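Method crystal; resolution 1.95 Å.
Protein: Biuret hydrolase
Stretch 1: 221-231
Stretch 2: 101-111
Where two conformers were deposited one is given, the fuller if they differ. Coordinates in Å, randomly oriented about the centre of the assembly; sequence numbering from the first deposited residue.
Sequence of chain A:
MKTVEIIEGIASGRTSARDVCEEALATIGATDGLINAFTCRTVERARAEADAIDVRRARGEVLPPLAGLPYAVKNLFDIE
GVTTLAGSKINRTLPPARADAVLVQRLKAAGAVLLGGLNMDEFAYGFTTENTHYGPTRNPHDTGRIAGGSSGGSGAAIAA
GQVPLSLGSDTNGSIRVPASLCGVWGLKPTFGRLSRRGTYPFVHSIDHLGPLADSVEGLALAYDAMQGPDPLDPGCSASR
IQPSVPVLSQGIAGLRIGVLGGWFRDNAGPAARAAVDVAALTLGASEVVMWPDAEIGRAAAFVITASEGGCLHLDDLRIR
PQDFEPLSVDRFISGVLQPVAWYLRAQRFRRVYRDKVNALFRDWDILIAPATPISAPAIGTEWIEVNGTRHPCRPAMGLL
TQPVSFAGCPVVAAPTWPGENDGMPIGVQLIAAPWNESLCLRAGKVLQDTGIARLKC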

ATOM      1  N   LEU A 221      30.347  -4.196  10.492  1.00 13.44           N
ATOM      2  CA  LEU A 221      30.536  -5.668  10.479  1.00 13.78           C
ATOM      3  C   LEU A 221      29.195  -6.383  10.644  1.00 12.73           C
ATOM      4  O   LEU A 221      28.949  -7.356   9.952  1.00 12.43           O
ATOM      5  CB  LEU A 221      31.479  -6.160  11.618  1.00 15.27           C
ATOM      6  CG  LEU A 221      32.951  -5.803  11.405  1.00 16.48           C
ATOM      7  CD1 LEU A 221      33.668  -5.829  12.715  1.00 19.15           C
ATOM      8  CD2 LEU A 221      33.622  -6.729  10.442  1.00 17.56           C
ATOM      9  N   ALA A 222      28.348  -5.876  11.558  1.00 12.72           N
ATOM     10  CA  ALA A 222      27.067  -6.535  11.854  1.00 12.49           C
ATOM     11  C   ALA A 222      26.118  -6.344  10.673  1.00 11.65           C
ATOM     12  O   ALA A 222      25.454  -7.269  10.232  1.00 11.74           O
ATOM     13  CB  ALA A 222      26.495  -5.960  13.123  1.00 12.32           C
ATOM     14  N   TYR A 223      26.076  -5.113  10.168  1.00 12.62           N
ATOM     15  CA  TYR A 223      25.301  -4.778   8.963  1.00 12.10           C
ATOM     16  C   TYR A 223      25.698  -5.670   7.781  1.00 12.69           C
ATOM     17  O   TYR A 223      24.846  -6.303   7.178  1.00 13.91           O
ATOM     18  CB  TYR A 223      25.459  -3.308   8.642  1.00 11.61           C
ATOM     19  CG  TYR A 223      24.933  -2.848   7.315  1.00 10.96           C
ATOM     20  CD1 TYR A 223      23.631  -3.087   6.948  1.00 11.93           C
ATOM     21  CD2 TYR A 223      25.754  -2.193   6.411  1.00 11.06           C
ATOM     22  CE1 TYR A 223      23.140  -2.661   5.698  1.00 11.28           C
ATOM     23  CE2 TYR A 223      25.283  -1.696   5.208  1.00 11.42           C
ATOM     24  CZ  TYR A 223      23.958  -1.978   4.838  1.00 12.04           C
ATOM     25  OH  TYR A 223      23.491  -1.579   3.631  1.00 11.75           O
ATOM     26  N   ASP A 224      26.978  -5.787   7.485  1.00 13.33           N
ATOM     27  CA  ASP A 224      27.406  -6.715   6.381  1.00 14.39           C
ATOM     28  C   ASP A 224      26.995  -8.174   6.575  1.00 13.30           C
ATOM     29  O   ASP A 224      26.440  -8.792   5.664  1.00 12.34           O
ATOM     30  CB  ASP A 224      28.900  -6.625   6.110  1.00 15.83           C
ATOM     31  CG  ASP A 224      29.291  -5.308   5.365  1.00 20.91           C
ATOM     32  OD1 ASP A 224      28.396  -4.365   5.169  1.00 21.01           O
ATOM     33  OD2 ASP A 224      30.518  -5.194   5.029  1.00 19.71           O
ATOM     34  N   ALA A 225      27.107  -8.659   7.798  1.00 12.71           N
ATOM     35  CA  ALA A 225      26.672 -10.006   8.132  1.00 12.45           C
ATOM     36  C   ALA A 225      25.173 -10.258   7.926  1.00 12.41           C
ATOM     37  O   ALA A 225      24.777 -11.387   7.551  1.00 11.30           O
ATOM     38  CB  ALA A 225      27.073 -10.317   9.585  1.00 12.81           C
ATOM     39  N   MET A 226      24.372  -9.221   8.158  1.00 11.87           N
ATOM     40  CA  MET A 226      22.915  -9.320   8.129  1.00 12.92           C
ATOM     41  C   MET A 226      22.252  -9.074   6.724  1.00 12.56           C
ATOM     42  O   MET A 226      21.117  -9.414   6.480  1.00 12.13           O
ATOM     43  CB  MET A 226      22.375  -8.310   9.137  1.00 12.52           C
ATOM     44  CG  MET A 226      22.624  -8.772  10.542  1.00 13.80           C
ATOM     45  SD  MET A 226      21.669  -7.799  11.757  1.00 14.89           S
ATOM     46  CE  MET A 226      22.499  -6.232  11.656  1.00 12.42           C
ATOM     47  N   GLN A 227      23.015  -8.489   5.833  1.00 13.97           N
ATOM     48  CA  GLN A 227      22.520  -8.105   4.506  1.00 15.00           C
ATOM     49  C   GLN A 227      22.188  -9.294   3.626  1.00 17.93           C
ATOM     50  O   GLN A 227      22.805 -10.344   3.762  1.00 18.72           O
ATOM     51  CB  GLN A 227      23.570  -7.309   3.763  1.00 15.21           C
ATOM     52  CG  GLN A 227      23.694  -5.836   4.113  1.00 13.83           C
ATOM     53  CD  GLN A 227      24.553  -5.133   3.070  1.00 14.71           C
ATOM     54  OE1 GLN A 227      24.178  -5.107   1.919  1.00 13.96           O
ATOM     55  NE2 GLN A 227      25.707  -4.582   3.481  1.00 14.17           N
ATOM     56  N   GLY A 228      21.225  -9.120   2.723  1.00 18.40           N
ATOM     57  CA  GLY A 228      20.917 -10.141   1.741  1.00 19.05           C
ATOM     58  C   GLY A 228      19.423 -10.207   1.488  1.00 19.78           C
ATOM     59  O   GLY A 228      18.624 -10.026   2.426  1.00 20.73           O
ATOM     60  N   PRO A 229      19.037 -10.524   0.250  1.00 20.83           N
ATOM     61  CA  PRO A 229      17.617 -10.720  -0.060  1.00 21.32           C
ATOM     62  C   PRO A 229      16.993 -11.832   0.749  1.00 20.42           C
ATOM     63  O   PRO A 229      17.680 -12.711   1.220  1.00 20.53           O
ATOM     64  CB  PRO A 229      17.595 -11.079  -1.554  1.00 21.81           C
ATOM     65  CG  PRO A 229      18.978 -11.506  -1.874  1.00 23.74           C
ATOM     66  CD  PRO A 229      19.920 -10.899  -0.890  1.00 22.56           C
ATOM     67  N   ASP A 230      15.696 -11.716   0.992  1.00 19.83           N
ATOM     68  CA  ASP A 230      14.925 -12.736   1.634  1.00 17.61           C
ATOM     69  C   ASP A 230      13.569 -12.748   0.923  1.00 21.15           C
ATOM     70  O   ASP A 230      12.650 -11.953   1.267  1.00 19.12           O
ATOM     71  CB  ASP A 230      14.747 -12.381   3.096  1.00 18.37           C
ATOM     72  CG  ASP A 230      13.940 -13.429   3.856  1.00 17.32           C
ATOM     73  OD1 ASP A 230      13.565 -14.457   3.237  1.00 19.27           O
ATOM     74  OD2 ASP A 230      13.693 -13.220   5.078  1.00 17.58           O
ATOM     75  N   PRO A 231      13.424 -13.616  -0.099  1.00 23.64           N
ATOM     76  CA  PRO A 231      12.134 -13.700  -0.846  1.00 22.25           C
ATOM     77  C   PRO A 231      10.934 -14.047   0.039  1.00 22.33           C
ATOM     78  O   PRO A 231       9.834 -13.823  -0.378  1.00 21.31           O
ATOM     79  CB  PRO A 231      12.386 -14.840  -1.864  1.00 22.50           C
ATOM     80  CG  PRO A 231      13.596 -15.575  -1.391  1.00 24.70           C
ATOM     81  CD  PRO A 231      14.444 -14.552  -0.631  1.00 24.89           C
TER
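Stretch 2 (101-111) AVLVQRLKAAG

Two helices that cross steeply can still hold each other firmly where one of them ends, and biuret hydrolase gives a clear example. Stretch 1 enters as the end of a helix already under way, and this runs to Met 226, leaves helical angles at Gln 227 and continues as an extended loop. Stretch 2 is a helix from Val 102 to Ala 109, with Ala 101 at its N-cap and a Schellman motif closing it at Gly 111, where phi is positive. The two helices cross at 109° between their N-to-C directions, and their axes approach to 8.8 Å. Of the CA pairs, Met 226 and Arg 106 lie nearest, 5.4 Å from CA to CA.

The end of a helix leaves backbone carbonyls without partners in the next turn, and an arginine from a neighbouring helix is well suited to collect them. Arg 106, in an extended m, t, t conformation, runs along the departing loop of stretch 1. Arg 106 NH1 donates to Met 226 O at 3.0 Å and to Gly 228 O at 2.9 Å, while Arg 106 NH2 donates to Pro 229 O at 3.0 Å. All three acceptors lie at the guanidinium edge, near its plane, so a single planar group ties the last helical residue to the loop that follows. Gly 228 has backbone angles that by themselves call for glycine, and a CB there would also sit only 3.1 Å from Arg 106 NH1.

Beside this polar clamp the packing is apolar. Leu 107 points its CA-to-CB bond sideways, but its end comes nearer, placing Leu 107 CD2 3.8 Å from Met 226 CG and 4.2 Å from Ala 225 CB. Ala 225 CB meets Ala 110 CB, just past the end of the second helix, at 3.8 Å, and Met 226 SD rests 4.0 Å from Leu 103 CB. A water bridges the backbones, its O donating to Ala 225 O at 2.7 Å and to Arg 106 O at 2.6 Å.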

ATOM      1  N   ALA A 101      14.715 -15.406  14.316  1.00 12.89           N
ATOM      2  CA  ALA A 101      14.554 -14.367  13.295  1.00 12.50           C
ATOM      3  C   ALA A 101      15.654 -14.509  12.278  1.00 11.52           C
ATOM      4  O   ALA A 101      16.776 -14.867  12.601  1.00 10.13           O
ATOM      5  CB  ALA A 101      14.704 -13.003  13.939  1.00 13.44           C
ATOM      6  N   VAL A 102      15.348 -14.170  11.049  1.00 10.93           N
ATOM      7  CA  VAL A 102      16.382 -14.208  10.006  1.00 11.02           C
ATOM      8  C   VAL A 102      17.643 -13.431  10.368  1.00 11.43           C
ATOM      9  O   VAL A 102      18.735 -13.908  10.111  1.00 11.61           O
ATOM     10  CB  VAL A 102      15.773 -13.726   8.641  1.00 10.95           C
ATOM     11  CG1 VAL A 102      16.824 -13.529   7.603  1.00 11.58           C
ATOM     12  CG2 VAL A 102      14.751 -14.773   8.170  1.00 11.22           C
ATOM     13  N   LEU A 103      17.523 -12.223  10.947  1.00 10.63           N
ATOM     14  CA  LEU A 103      18.726 -11.511  11.288  1.00 11.37           C
ATOM     15  C   LEU A 103      19.602 -12.204  12.364  1.00 11.95           C
ATOM     16  O   LEU A 103      20.867 -12.140  12.295  1.00 11.33           O
ATOM     17  CB  LEU A 103      18.429 -10.075  11.726  1.00 11.77           C
ATOM     18  CG  LEU A 103      17.690  -9.217  10.723  1.00 11.65           C
ATOM     19  CD1 LEU A 103      17.683  -7.808  11.195  1.00 11.85           C
ATOM     20  CD2 LEU A 103      18.332  -9.327   9.338  1.00 12.61           C
ATOM     21  N   VAL A 104      18.938 -12.865  13.315  1.00 11.85           N
ATOM     22  CA  VAL A 104      19.620 -13.689  14.306  1.00 11.95           C
ATOM     23  C   VAL A 104      20.334 -14.862  13.633  1.00 12.71           C
ATOM     24  O   VAL A 104      21.517 -15.121  13.953  1.00 10.63           O
ATOM     25  CB  VAL A 104      18.650 -14.162  15.409  1.00 12.58           C
ATOM     26  CG1 VAL A 104      19.335 -15.174  16.340  1.00 13.29           C
ATOM     27  CG2 VAL A 104      18.079 -12.969  16.163  1.00 12.85           C
ATOM     28  N   GLN A 105      19.651 -15.543  12.697  0.50 12.04           N
ATOM     29  CA  GLN A 105      20.262 -16.643  11.912  0.50 12.72           C
ATOM     30  C   GLN A 105      21.511 -16.168  11.178  0.50 12.80           C
ATOM     31  O   GLN A 105      22.512 -16.860  11.157  0.50 12.80           O
ATOM     32  CB  GLN A 105      19.310 -17.235  10.859  0.50 12.99           C
ATOM     33  CG  GLN A 105      17.982 -17.837  11.380  0.50 13.63           C
ATOM     34  CD  GLN A 105      16.920 -18.259  10.304  0.50 13.75           C
ATOM     35  OE1 GLN A 105      17.141 -18.215   9.050  0.50 13.63           O
ATOM     36  NE2 GLN A 105      15.707 -18.594  10.818  0.50 12.36           N
ATOM     37  N   ARG A 106      21.457 -14.973  10.588  1.00 13.24           N
ATOM     38  CA  ARG A 106      22.629 -14.427   9.866  1.00 12.87           C
ATOM     39  C   ARG A 106      23.801 -14.065  10.796  1.00 13.44           C
ATOM     40  O   ARG A 106      24.969 -14.307  10.444  1.00 12.76           O
ATOM     41  CB  ARG A 106      22.180 -13.298   8.946  1.00 13.21           C
ATOM     42  CG  ARG A 106      21.356 -13.873   7.814  1.00 14.06           C
ATOM     43  CD  ARG A 106      20.894 -12.862   6.824  1.00 15.27           C
ATOM     44  NE  ARG A 106      19.948 -13.429   5.867  1.00 16.03           N
ATOM     45  CZ  ARG A 106      19.402 -12.699   4.890  1.00 17.14           C
ATOM     46  NH1 ARG A 106      19.681 -11.409   4.759  1.00 17.09           N
ATOM     47  NH2 ARG A 106      18.534 -13.244   4.046  1.00 17.66           N
ATOM     48  N   LEU A 107      23.496 -13.541  11.994  1.00 12.95           N
ATOM     49  CA  LEU A 107      24.543 -13.229  12.943  1.00 13.34           C
ATOM     50  C   LEU A 107      25.178 -14.526  13.446  1.00 13.70           C
ATOM     51  O   LEU A 107      26.374 -14.626  13.586  1.00 11.40           O
ATOM     52  CB  LEU A 107      24.055 -12.366  14.102  1.00 14.68           C
ATOM     53  CG  LEU A 107      23.743 -10.892  13.717  1.00 15.21           C
ATOM     54  CD1 LEU A 107      23.137 -10.174  14.935  1.00 15.22           C
ATOM     55  CD2 LEU A 107      24.928 -10.150  13.178  1.00 15.42           C
ATOM     56  N   LYS A 108      24.344 -15.510  13.752  1.00 16.60           N
ATOM     57  CA  LYS A 108      24.799 -16.837  14.143  1.00 17.06           C
ATOM     58  C   LYS A 108      25.761 -17.452  13.067  1.00 16.11           C
ATOM     59  O   LYS A 108      26.837 -17.921  13.426  1.00 14.31           O
ATOM     60  CB  LYS A 108      23.621 -17.761  14.403  1.00 18.80           C
ATOM     61  CG  LYS A 108      24.060 -19.161  14.695  1.00 24.74           C
ATOM     62  CD  LYS A 108      22.911 -20.056  15.095  1.00 29.59           C
ATOM     63  CE  LYS A 108      23.047 -21.449  14.473  1.00 37.85           C
ATOM     64  NZ  LYS A 108      23.261 -22.649  15.381  1.00 41.30           N
ATOM     65  N   ALA A 109      25.371 -17.396  11.792  1.00 15.11           N
ATOM     66  CA  ALA A 109      26.193 -17.878  10.667  1.00 15.35           C
ATOM     67  C   ALA A 109      27.513 -17.129  10.585  1.00 14.87           C
ATOM     68  O   ALA A 109      28.473 -17.682  10.107  1.00 15.84           O
ATOM     69  CB  ALA A 109      25.457 -17.777   9.307  1.00 14.54           C
ATOM     70  N   ALA A 110      27.540 -15.846  10.971  1.00 13.16           N
ATOM     71  CA  ALA A 110      28.772 -15.109  11.006  1.00 13.57           C
ATOM     72  C   ALA A 110      29.630 -15.383  12.271  1.00 12.94           C
ATOM     73  O   ALA A 110      30.688 -14.823  12.398  1.00 13.26           O
ATOM     74  CB  ALA A 110      28.477 -13.614  10.888  1.00 14.24           C
ATOM     75  N   GLY A 111      29.160 -16.239  13.175  1.00 12.61           N
ATOM     76  CA  GLY A 111      29.947 -16.712  14.327  1.00 13.54           C
ATOM     77  C   GLY A 111      29.589 -16.001  15.607  1.00 13.09           C
ATOM     78  O   GLY A 111      30.210 -16.250  16.587  1.00 13.08           O
TER
HETATM   79  O   HOH W   1      25.901 -13.844   8.055  1.00 16.20           O